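Local coordinates for MSP-domain protein like family member (PDB 1ROW), which is a sperm-specific protein of the major sperm protein (MSP) family in Caenorhabditis elegans, with a probable structural role in sperm, at residues A85-A88 against Q89-F92. Residues are numbered along the deposited sequence; the frame is centred on the assembly and turned at random.
Sequences ATDA and QAAF
Asp87, at the N-cap of the short helix 88-92, accepts from Ala91 N through its carbonyl O, the first bond of the helix, with 3.1 Å between Ala91 N and Asp87 O. The side chain reaches the same turn from the N-terminal end: CG sits between the backbone N and the carbonyl carbon (chi1 71°), which turns the carboxylate toward the amide end of the helix, near Ala90 N. From there Asp87 OD2 takes a weak capping bond from Ala90 N, 3.4 Å long and bent to 138°; OD2 is crowded by a nearby atom in the model, which makes the detail of this bond doubtful. A carboxylate at this end would also be expected to interact favourably with the helix dipole.

Ala88 begins the helix, and its carbonyl O receives Phe92 N at 2.6 Å, the next bond of the helical series. The methyl of Ala88 leads away from this turn and packs on Val32 and Phe51, while the side chain of Phe92 touches Val32, Phe49 and Pro97. Before the cap, the chain doubles back far enough for Ala85 CB to meet Ala91 CB at 3.6 Å, an apolar contact between the incoming loop and the helix. Together these features make an Asp N-cap on a single helical turn, set in the connection between strands 70-80 and 99-108 of the immunoglobulin-like beta-sandwich of the MSP domain.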
loop_
_atom_site.group_PDB
_atom_site.type_symbol
_atom_site.label_atom_id
_atom_site.label_comp_id
_atom_site.label_asym_id
_atom_site.label_seq_id
_atom_site.Cartn_x
_atom_site.Cartn_y
_atom_site.Cartn_z
ATOM N N ALA A 85 5.120 10.147 -16.237
ATOM C CA ALA A 85 4.593 8.789 -16.134
ATOM C C ALA A 85 3.069 8.782 -16.051
ATOM O O ALA A 85 2.481 9.580 -15.317
ATOM C CB ALA A 85 5.183 8.095 -14.911
ATOM N N THR A 86 2.435 7.887 -16.806
ATOM C CA THR A 86 0.975 7.771 -16.797
ATOM C C THR A 86 0.528 6.494 -16.100
ATOM O O THR A 86 -0.637 6.357 -15.731
ATOM C CB THR A 86 0.381 7.808 -18.215
ATOM O OG1 THR A 86 1.128 6.935 -19.072
ATOM C CG2 THR A 86 0.419 9.219 -18.766
ATOM N N ASP A 87 1.445 5.545 -15.940
ATOM C CA ASP A 87 1.123 4.324 -15.215
ATOM C C ASP A 87 2.342 3.898 -14.407
ATOM O O ASP A 87 3.417 3.607 -14.949
ATOM C CB ASP A 87 0.646 3.210 -16.149
ATOM C CG ASP A 87 1.741 2.651 -16.996
ATOM O OD1 ASP A 87 2.383 3.437 -17.716
ATOM O OD2 ASP A 87 1.949 1.421 -16.942
ATOM N N ALA A 88 2.144 3.898 -13.092
ATOM C CA ALA A 88 3.163 3.575 -12.101
ATOM C C ALA A 88 3.967 2.297 -12.299
ATOM O O ALA A 88 5.183 2.295 -12.123
ATOM C CB ALA A 88 2.525 3.567 -10.709
ATOM N N GLN A 89 3.303 1.203 -12.649
ATOM C CA GLN A 89 4.025 -0.047 -12.816
ATOM C C GLN A 89 5.054 0.071 -13.924
ATOM O O GLN A 89 6.192 -0.369 -13.777
ATOM C CB GLN A 89 3.063 -1.197 -13.108
ATOM C CG GLN A 89 3.721 -2.566 -12.967
ATOM C CD GLN A 89 2.721 -3.704 -12.960
ATOM O OE1 GLN A 89 3.087 -4.865 -12.770
ATOM N NE2 GLN A 89 1.452 -3.380 -13.170
ATOM N N ALA A 90 4.652 0.672 -15.035
ATOM C CA ALA A 90 5.553 0.854 -16.159
ATOM C C ALA A 90 6.732 1.716 -15.726
ATOM O O ALA A 90 7.885 1.395 -16.018
ATOM C CB ALA A 90 4.821 1.517 -17.310
ATOM N N ALA A 91 6.438 2.803 -15.018
ATOM C CA ALA A 91 7.471 3.723 -14.560
ATOM C C ALA A 91 8.339 3.153 -13.440
ATOM O O ALA A 91 9.538 3.434 -13.376
ATOM C CB ALA A 91 6.834 5.033 -14.110
ATOM N N PHE A 92 7.737 2.357 -12.559
ATOM C CA PHE A 92 8.470 1.760 -11.448
ATOM C C PHE A 92 9.573 0.846 -11.976
ATOM O O PHE A 92 10.491 0.457 -11.253
ATOM C CB PHE A 92 7.514 0.962 -10.564
ATOM C CG PHE A 92 7.793 1.104 -9.098
ATOM C CD1 PHE A 92 8.809 0.374 -8.493
ATOM C CD2 PHE A 92 7.052 1.994 -8.325
ATOM C CE1 PHE A 92 9.086 0.528 -7.134
ATOM C CE2 PHE A 92 7.318 2.157 -6.970
ATOM C CZ PHE A 92 8.338 1.423 -6.371
#